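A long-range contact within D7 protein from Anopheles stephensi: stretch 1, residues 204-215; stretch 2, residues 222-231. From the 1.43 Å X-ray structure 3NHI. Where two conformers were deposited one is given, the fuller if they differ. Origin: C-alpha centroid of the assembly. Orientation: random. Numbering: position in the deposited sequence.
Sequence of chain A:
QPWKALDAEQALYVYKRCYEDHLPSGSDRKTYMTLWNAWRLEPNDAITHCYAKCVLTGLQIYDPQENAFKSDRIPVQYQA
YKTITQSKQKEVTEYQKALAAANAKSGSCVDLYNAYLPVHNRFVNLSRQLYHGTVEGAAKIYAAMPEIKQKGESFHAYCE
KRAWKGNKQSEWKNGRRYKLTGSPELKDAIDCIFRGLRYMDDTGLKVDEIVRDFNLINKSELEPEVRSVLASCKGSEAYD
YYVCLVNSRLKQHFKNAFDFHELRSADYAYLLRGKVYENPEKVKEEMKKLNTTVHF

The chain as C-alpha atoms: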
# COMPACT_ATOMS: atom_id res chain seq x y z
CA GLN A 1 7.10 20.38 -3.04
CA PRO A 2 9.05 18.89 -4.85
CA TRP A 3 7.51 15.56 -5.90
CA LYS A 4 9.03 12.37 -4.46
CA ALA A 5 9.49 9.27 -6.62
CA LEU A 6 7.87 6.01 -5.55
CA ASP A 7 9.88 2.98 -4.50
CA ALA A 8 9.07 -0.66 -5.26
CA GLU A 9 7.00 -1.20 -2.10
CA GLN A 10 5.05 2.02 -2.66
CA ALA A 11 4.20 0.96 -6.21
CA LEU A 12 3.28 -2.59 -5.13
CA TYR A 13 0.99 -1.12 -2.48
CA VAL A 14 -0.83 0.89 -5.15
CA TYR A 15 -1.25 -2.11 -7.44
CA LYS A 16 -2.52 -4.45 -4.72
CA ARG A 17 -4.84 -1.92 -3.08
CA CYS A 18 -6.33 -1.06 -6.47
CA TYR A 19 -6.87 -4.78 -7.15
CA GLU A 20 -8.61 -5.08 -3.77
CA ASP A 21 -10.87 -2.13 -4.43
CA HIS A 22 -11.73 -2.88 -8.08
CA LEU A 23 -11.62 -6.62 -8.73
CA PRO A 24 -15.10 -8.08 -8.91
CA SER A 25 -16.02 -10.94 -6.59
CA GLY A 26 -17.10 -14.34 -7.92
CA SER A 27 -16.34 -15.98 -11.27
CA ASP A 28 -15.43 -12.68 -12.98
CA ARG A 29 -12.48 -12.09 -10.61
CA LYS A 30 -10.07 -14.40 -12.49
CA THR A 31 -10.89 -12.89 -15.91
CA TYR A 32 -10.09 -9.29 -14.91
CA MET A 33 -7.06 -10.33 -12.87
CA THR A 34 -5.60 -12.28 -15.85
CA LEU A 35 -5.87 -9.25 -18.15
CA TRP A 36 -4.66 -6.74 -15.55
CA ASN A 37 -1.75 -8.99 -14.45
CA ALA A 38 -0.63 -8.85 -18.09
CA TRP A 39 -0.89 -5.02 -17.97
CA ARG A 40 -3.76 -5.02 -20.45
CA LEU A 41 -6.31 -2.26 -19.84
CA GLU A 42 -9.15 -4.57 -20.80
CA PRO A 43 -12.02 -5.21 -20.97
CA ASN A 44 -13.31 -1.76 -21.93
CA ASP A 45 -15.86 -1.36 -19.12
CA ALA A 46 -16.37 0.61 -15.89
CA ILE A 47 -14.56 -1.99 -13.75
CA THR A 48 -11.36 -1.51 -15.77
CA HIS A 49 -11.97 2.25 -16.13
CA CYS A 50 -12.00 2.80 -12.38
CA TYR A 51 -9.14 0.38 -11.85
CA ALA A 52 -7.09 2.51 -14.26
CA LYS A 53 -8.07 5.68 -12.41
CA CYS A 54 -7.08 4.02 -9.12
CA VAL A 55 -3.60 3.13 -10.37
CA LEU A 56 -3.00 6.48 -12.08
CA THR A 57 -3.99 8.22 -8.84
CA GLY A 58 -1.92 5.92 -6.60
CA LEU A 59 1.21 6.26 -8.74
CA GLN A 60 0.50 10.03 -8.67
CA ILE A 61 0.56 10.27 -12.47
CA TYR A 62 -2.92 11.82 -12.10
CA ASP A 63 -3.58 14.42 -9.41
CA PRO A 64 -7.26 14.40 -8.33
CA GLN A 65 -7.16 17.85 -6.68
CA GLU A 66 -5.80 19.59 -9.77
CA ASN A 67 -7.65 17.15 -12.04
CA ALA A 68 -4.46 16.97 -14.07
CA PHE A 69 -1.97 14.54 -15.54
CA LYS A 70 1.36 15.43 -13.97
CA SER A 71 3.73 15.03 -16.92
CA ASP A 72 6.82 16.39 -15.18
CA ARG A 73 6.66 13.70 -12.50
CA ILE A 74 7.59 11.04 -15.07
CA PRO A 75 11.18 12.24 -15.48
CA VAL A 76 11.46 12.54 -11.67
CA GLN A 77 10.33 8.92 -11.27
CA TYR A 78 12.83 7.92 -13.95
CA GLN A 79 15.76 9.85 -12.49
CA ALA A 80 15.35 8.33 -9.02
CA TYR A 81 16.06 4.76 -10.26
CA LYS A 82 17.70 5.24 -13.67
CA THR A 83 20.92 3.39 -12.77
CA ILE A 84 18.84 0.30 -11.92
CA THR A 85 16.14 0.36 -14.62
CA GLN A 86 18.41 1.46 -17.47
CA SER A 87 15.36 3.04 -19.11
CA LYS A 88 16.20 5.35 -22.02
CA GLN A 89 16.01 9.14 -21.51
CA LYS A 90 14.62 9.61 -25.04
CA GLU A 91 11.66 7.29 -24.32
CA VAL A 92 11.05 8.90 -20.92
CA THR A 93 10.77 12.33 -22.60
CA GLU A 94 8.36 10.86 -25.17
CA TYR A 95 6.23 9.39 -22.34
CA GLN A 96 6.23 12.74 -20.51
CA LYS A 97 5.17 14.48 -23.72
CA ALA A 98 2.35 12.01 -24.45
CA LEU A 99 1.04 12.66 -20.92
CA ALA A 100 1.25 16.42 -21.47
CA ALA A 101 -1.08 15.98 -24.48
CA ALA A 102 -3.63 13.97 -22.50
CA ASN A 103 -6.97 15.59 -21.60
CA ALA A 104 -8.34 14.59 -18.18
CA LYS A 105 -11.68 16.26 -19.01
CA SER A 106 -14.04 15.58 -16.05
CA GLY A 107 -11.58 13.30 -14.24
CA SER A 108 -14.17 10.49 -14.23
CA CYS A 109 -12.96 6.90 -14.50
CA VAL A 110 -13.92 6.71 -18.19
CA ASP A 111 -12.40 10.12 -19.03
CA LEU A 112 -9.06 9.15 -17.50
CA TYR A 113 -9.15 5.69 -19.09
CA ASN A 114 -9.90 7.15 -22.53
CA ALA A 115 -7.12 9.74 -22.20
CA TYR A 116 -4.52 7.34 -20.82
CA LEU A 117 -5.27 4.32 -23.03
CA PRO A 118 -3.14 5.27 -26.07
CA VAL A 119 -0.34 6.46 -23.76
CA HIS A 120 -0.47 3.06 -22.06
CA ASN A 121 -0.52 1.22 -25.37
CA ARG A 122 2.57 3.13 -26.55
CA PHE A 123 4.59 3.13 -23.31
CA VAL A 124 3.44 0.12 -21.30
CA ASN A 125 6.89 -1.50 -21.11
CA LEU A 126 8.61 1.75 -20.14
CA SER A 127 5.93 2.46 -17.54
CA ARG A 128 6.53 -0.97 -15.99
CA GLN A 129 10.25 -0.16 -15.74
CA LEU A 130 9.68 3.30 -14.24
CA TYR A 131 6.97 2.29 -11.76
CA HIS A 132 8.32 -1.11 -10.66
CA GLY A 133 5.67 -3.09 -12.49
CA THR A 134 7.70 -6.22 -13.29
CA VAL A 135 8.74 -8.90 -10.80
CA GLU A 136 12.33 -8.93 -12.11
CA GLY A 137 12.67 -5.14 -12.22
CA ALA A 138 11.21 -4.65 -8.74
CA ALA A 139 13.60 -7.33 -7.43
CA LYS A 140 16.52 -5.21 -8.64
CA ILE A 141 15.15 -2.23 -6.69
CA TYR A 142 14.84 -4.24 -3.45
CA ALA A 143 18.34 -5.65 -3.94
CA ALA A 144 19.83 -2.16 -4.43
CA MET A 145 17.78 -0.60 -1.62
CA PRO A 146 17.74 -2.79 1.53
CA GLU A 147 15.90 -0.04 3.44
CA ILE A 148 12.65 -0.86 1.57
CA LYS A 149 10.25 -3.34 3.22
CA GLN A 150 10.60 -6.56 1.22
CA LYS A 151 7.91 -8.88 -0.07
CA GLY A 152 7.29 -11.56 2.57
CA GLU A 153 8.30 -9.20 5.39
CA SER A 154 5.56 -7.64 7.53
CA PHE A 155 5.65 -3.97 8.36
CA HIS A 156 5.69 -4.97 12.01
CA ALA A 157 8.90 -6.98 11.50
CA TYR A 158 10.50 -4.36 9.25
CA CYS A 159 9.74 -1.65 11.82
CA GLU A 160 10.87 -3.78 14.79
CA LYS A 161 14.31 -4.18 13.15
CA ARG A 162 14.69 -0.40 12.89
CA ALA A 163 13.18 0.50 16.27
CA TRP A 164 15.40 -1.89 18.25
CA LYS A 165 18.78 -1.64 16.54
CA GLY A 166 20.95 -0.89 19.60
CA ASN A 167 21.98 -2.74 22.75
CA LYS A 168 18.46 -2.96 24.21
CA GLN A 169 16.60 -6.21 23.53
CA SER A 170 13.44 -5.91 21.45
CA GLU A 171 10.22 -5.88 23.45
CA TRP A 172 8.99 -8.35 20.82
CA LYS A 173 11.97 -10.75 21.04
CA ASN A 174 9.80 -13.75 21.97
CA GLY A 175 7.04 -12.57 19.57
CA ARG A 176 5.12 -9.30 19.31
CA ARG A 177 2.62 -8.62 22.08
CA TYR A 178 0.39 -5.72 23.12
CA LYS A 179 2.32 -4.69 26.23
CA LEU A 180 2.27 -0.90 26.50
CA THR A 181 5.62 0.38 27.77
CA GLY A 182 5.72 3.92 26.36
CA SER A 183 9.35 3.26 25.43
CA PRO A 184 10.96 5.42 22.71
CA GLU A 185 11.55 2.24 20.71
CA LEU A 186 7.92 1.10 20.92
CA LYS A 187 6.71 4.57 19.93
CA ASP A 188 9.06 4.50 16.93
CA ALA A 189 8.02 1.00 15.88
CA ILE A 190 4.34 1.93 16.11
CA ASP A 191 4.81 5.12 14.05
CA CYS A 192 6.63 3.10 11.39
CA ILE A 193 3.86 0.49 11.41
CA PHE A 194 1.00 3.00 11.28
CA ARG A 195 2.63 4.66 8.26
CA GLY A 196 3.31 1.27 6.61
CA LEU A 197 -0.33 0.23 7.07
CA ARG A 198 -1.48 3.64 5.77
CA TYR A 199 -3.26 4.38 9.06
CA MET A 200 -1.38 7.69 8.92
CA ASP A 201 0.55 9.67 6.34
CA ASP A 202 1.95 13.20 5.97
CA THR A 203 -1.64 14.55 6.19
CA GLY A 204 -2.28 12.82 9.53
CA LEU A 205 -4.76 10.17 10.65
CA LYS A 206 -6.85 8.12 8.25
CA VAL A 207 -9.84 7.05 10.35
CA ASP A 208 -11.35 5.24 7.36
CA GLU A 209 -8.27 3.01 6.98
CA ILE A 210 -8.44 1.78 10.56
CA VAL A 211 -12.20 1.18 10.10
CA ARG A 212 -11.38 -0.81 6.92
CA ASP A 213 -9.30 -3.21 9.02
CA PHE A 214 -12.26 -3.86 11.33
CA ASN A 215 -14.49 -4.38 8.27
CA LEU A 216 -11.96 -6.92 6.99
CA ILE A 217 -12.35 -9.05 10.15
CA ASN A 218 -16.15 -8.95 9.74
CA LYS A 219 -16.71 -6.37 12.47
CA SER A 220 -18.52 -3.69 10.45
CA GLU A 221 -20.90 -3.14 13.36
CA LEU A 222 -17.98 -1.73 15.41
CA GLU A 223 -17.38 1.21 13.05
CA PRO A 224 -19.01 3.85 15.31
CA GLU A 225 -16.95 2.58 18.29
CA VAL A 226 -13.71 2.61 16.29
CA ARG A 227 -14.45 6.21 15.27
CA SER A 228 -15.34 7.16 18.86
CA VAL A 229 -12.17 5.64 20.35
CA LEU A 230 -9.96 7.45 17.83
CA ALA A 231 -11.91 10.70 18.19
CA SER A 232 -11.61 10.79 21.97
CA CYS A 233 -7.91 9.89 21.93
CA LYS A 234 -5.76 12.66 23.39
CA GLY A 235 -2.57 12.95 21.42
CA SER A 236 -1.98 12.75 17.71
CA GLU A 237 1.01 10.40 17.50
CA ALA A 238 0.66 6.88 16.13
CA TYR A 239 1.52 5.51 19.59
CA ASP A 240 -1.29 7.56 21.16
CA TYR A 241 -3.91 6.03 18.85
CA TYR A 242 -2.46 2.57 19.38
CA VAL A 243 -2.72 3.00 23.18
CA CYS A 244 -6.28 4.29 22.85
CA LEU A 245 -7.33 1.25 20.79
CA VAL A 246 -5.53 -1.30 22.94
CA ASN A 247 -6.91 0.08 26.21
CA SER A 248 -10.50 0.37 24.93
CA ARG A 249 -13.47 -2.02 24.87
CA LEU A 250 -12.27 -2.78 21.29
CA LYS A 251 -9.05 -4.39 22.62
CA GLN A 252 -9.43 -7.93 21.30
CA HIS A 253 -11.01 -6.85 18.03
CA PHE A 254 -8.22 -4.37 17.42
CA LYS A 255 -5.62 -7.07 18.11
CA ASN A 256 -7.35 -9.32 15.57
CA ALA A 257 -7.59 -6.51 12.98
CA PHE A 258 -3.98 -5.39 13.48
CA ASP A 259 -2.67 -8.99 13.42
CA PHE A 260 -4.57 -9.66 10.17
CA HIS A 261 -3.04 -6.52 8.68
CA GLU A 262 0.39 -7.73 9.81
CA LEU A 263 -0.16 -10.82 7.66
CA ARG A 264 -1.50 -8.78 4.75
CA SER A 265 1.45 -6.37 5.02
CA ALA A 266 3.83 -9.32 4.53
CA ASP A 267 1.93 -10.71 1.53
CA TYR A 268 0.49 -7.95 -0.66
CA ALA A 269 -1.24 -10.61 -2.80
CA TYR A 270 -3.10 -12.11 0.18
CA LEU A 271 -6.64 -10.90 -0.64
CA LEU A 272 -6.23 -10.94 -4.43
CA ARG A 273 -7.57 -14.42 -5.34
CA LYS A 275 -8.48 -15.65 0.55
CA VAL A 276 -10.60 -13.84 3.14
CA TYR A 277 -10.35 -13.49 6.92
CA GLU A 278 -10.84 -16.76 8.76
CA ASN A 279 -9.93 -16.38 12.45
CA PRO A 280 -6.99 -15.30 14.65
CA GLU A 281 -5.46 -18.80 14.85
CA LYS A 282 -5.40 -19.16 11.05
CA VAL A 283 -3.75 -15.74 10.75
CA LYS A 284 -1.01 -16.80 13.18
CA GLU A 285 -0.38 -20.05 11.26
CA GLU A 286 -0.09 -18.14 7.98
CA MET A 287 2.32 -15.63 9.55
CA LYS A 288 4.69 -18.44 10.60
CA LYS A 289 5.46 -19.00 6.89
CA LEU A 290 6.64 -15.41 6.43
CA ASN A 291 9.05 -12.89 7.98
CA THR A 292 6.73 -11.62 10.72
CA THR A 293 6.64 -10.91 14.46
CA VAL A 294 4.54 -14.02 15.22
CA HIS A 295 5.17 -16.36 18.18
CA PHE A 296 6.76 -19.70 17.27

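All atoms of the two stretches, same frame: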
# COMPACT_ATOMS: atom_id res chain seq x y z
N GLY A 204 -1.78 13.20 8.22
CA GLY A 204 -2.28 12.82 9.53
C GLY A 204 -3.01 11.49 9.55
O GLY A 204 -2.69 10.57 8.79
N LEU A 205 -3.99 11.39 10.43
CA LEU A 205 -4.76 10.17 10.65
C LEU A 205 -5.74 9.86 9.53
O LEU A 205 -6.41 10.76 9.01
CB LEU A 205 -5.52 10.33 11.97
CG LEU A 205 -6.41 9.19 12.45
CD1 LEU A 205 -5.58 7.96 12.79
CD2 LEU A 205 -7.24 9.65 13.66
N LYS A 206 -5.83 8.58 9.19
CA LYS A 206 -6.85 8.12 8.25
C LYS A 206 -7.82 7.21 8.99
O LYS A 206 -7.62 5.99 9.08
CB LYS A 206 -6.21 7.39 7.06
CG LYS A 206 -5.16 8.21 6.32
CD LYS A 206 -5.78 9.39 5.59
CE LYS A 206 -4.76 10.13 4.74
NZ LYS A 206 -4.23 9.24 3.67
N VAL A 207 -8.87 7.81 9.55
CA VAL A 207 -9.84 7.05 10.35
C VAL A 207 -10.44 5.93 9.50
O VAL A 207 -10.59 4.79 9.97
CB VAL A 207 -10.95 7.96 10.90
CG1 VAL A 207 -11.98 7.15 11.69
CG2 VAL A 207 -10.37 9.08 11.79
N ASP A 208 -10.72 6.22 8.24
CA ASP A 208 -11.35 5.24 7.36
C ASP A 208 -10.49 4.00 7.14
O ASP A 208 -11.01 2.91 6.93
CB ASP A 208 -11.68 5.86 6.00
CG ASP A 208 -12.84 6.83 6.05
OD1 ASP A 208 -13.47 7.01 7.12
OD2 ASP A 208 -13.14 7.40 4.98
N GLU A 209 -9.16 4.15 7.19
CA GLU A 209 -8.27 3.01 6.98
C GLU A 209 -8.28 2.06 8.17
O GLU A 209 -8.24 0.84 8.01
CB GLU A 209 -6.84 3.47 6.67
CG GLU A 209 -6.69 4.15 5.32
CD GLU A 209 -7.23 3.32 4.17
OE1 GLU A 209 -7.70 3.92 3.18
OE2 GLU A 209 -7.18 2.07 4.23
N ILE A 210 -8.33 2.63 9.37
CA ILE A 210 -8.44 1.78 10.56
C ILE A 210 -9.81 1.07 10.57
O ILE A 210 -9.88 -0.14 10.83
CB ILE A 210 -8.16 2.58 11.85
CG1 ILE A 210 -6.72 3.11 11.81
CG2 ILE A 210 -8.41 1.73 13.10
CD1 ILE A 210 -6.32 4.00 13.01
N VAL A 211 -10.88 1.79 10.23
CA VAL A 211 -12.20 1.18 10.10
C VAL A 211 -12.16 0.03 9.09
O VAL A 211 -12.74 -1.03 9.35
CB VAL A 211 -13.28 2.22 9.74
CG1 VAL A 211 -14.59 1.55 9.36
CG2 VAL A 211 -13.49 3.17 10.91
N ARG A 212 -11.47 0.23 7.96
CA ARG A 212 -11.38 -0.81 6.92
C ARG A 212 -10.84 -2.12 7.49
O ARG A 212 -11.32 -3.20 7.15
CB ARG A 212 -10.52 -0.34 5.75
CG ARG A 212 -10.52 -1.26 4.54
CD ARG A 212 -9.67 -0.62 3.46
NE ARG A 212 -9.74 -1.32 2.17
CZ ARG A 212 -8.86 -2.22 1.77
NH1 ARG A 212 -7.86 -2.59 2.56
NH2 ARG A 212 -8.97 -2.77 0.57
N ASP A 213 -9.87 -2.02 8.40
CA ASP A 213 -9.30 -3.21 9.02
C ASP A 213 -10.28 -3.96 9.91
O ASP A 213 -10.23 -5.19 10.01
CB ASP A 213 -8.03 -2.86 9.80
CG ASP A 213 -6.80 -2.77 8.91
OD1 ASP A 213 -6.92 -2.96 7.69
OD2 ASP A 213 -5.71 -2.55 9.46
N PHE A 214 -11.18 -3.22 10.58
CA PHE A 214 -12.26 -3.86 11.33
C PHE A 214 -13.30 -4.49 10.39
O PHE A 214 -13.82 -5.57 10.67
CB PHE A 214 -12.92 -2.88 12.30
CG PHE A 214 -12.10 -2.59 13.53
CD1 PHE A 214 -11.02 -1.71 13.48
CD2 PHE A 214 -12.40 -3.21 14.73
CE1 PHE A 214 -10.26 -1.45 14.62
CE2 PHE A 214 -11.66 -2.94 15.88
CZ PHE A 214 -10.58 -2.06 15.82
N ASN A 215 -13.58 -3.82 9.27
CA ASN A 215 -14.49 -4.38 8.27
C ASN A 215 -13.94 -5.69 7.74
O ASN A 215 -14.69 -6.65 7.54
CB ASN A 215 -14.73 -3.39 7.13
CG ASN A 215 -15.51 -2.17 7.57
OD1 ASN A 215 -16.12 -2.15 8.64
ND2 ASN A 215 -15.51 -1.15 6.73
N LEU A 222 -18.81 -2.47 14.45
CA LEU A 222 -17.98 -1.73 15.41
C LEU A 222 -17.52 -0.37 14.89
O LEU A 222 -16.91 0.39 15.63
CB LEU A 222 -16.77 -2.57 15.86
CG LEU A 222 -17.06 -3.87 16.62
CD1 LEU A 222 -15.76 -4.52 17.07
CD2 LEU A 222 -17.98 -3.62 17.81
N GLU A 223 -17.84 -0.05 13.63
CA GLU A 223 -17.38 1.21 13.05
C GLU A 223 -17.59 2.45 13.95
O GLU A 223 -16.65 3.21 14.16
CB GLU A 223 -17.93 1.43 11.63
CG GLU A 223 -17.60 2.82 11.10
CD GLU A 223 -17.94 3.04 9.64
OE1 GLU A 223 -17.50 4.07 9.11
OE2 GLU A 223 -18.62 2.19 9.04
N PRO A 224 -18.83 2.66 14.48
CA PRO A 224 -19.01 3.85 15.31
C PRO A 224 -18.11 3.86 16.55
O PRO A 224 -17.69 4.95 16.97
CB PRO A 224 -20.49 3.80 15.72
CG PRO A 224 -21.13 2.88 14.76
CD PRO A 224 -20.09 1.92 14.28
N GLU A 225 -17.81 2.68 17.11
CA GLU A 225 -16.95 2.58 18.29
C GLU A 225 -15.50 2.85 17.93
O GLU A 225 -14.78 3.50 18.69
CB GLU A 225 -17.07 1.20 18.95
CG GLU A 225 -18.48 0.83 19.40
CD GLU A 225 -19.18 1.94 20.16
OE1 GLU A 225 -18.80 2.20 21.32
OE2 GLU A 225 -20.14 2.53 19.59
N VAL A 226 -15.07 2.36 16.77
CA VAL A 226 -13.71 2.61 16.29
C VAL A 226 -13.52 4.12 16.12
O VAL A 226 -12.55 4.70 16.61
CB VAL A 226 -13.43 1.88 14.96
CG1 VAL A 226 -12.05 2.26 14.40
CG2 VAL A 226 -13.54 0.37 15.15
N ARG A 227 -14.49 4.77 15.47
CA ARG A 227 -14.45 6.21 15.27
C ARG A 227 -14.42 6.96 16.59
O ARG A 227 -13.64 7.90 16.75
CB ARG A 227 -15.62 6.66 14.39
CG ARG A 227 -15.45 6.19 12.96
CD ARG A 227 -16.53 6.68 11.99
NE ARG A 227 -16.36 6.00 10.71
CZ ARG A 227 -15.51 6.37 9.74
NH1 ARG A 227 -14.77 7.46 9.87
NH2 ARG A 227 -15.43 5.64 8.64
N SER A 228 -15.26 6.54 17.53
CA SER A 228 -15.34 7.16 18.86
C SER A 228 -14.03 7.05 19.64
O SER A 228 -13.57 8.00 20.27
CB SER A 228 -16.48 6.53 19.67
OG SER A 228 -16.48 7.00 21.01
N VAL A 229 -13.42 5.86 19.62
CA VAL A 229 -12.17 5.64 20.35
C VAL A 229 -11.04 6.51 19.78
O VAL A 229 -10.27 7.12 20.53
CB VAL A 229 -11.79 4.14 20.36
CG1 VAL A 229 -10.37 3.93 20.83
CG2 VAL A 229 -12.77 3.36 21.23
N LEU A 230 -10.97 6.59 18.45
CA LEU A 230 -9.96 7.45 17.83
C LEU A 230 -10.24 8.93 18.10
O LEU A 230 -9.32 9.70 18.41
CB LEU A 230 -9.88 7.18 16.33
CG LEU A 230 -9.36 5.79 15.93
CD1 LEU A 230 -9.59 5.53 14.45
CD2 LEU A 230 -7.89 5.61 16.31
N ALA A 231 -11.52 9.31 18.04
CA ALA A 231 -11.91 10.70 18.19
C ALA A 231 -11.61 11.24 19.57
O ALA A 231 -11.23 12.41 19.72
CB ALA A 231 -13.38 10.87 17.87
O HOH W 1 -14.10 9.37 8.29
O HOH W 2 -17.18 1.35 6.62
O HOH W 3 -18.59 -0.62 8.49

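Helices 207-215 and 223-231 run roughly antiparallel, at 141°, with their axes 9.8 Å apart at closest approach, and together the stretches bury 545 Å². Apolar packing forms the centre. Val226 is buried with its CA-to-CB bond toward the first helix; its CG1 lies 3.9 Å from both Ile210 CG2 and Val211 CG2, while its CG2 makes a CH-pi contact, 3.5 Å from the Phe214 ring centroid and nearly on the ring normal. A beta-branched valine thus serves two directions at once, and the flat phenyl face accepts its methyl closely. Leu230 reaches further, placing CD1 3.9 Å from Ile210 CD1 and 4.0 Å from Val207 CG1.

Charged groups line one side of this apolar cluster. The extended Arg227 side chain brings its guanidinium to Asp208, forming a salt bridge in which NH2 and NH1 donate to Asp208 OD1 at 2.8 and 3.1 Å. Within its own helix, one turn back, Glu223 OE1 accepts from Arg227 NH2 at 2.6 Å and NE at 2.8 Å, so arginine's several donors engage two carboxylates. One guanidinium face rests over Val211, with NH2 3.9 Å from CG2.

Water extends the polar border: one molecule accepts from Asn215 ND2 at 3.0 Å and donates to Glu223 OE2 at 2.9 Å, using the amide's donor and the carboxylate oxygen that Arg227 does not engage.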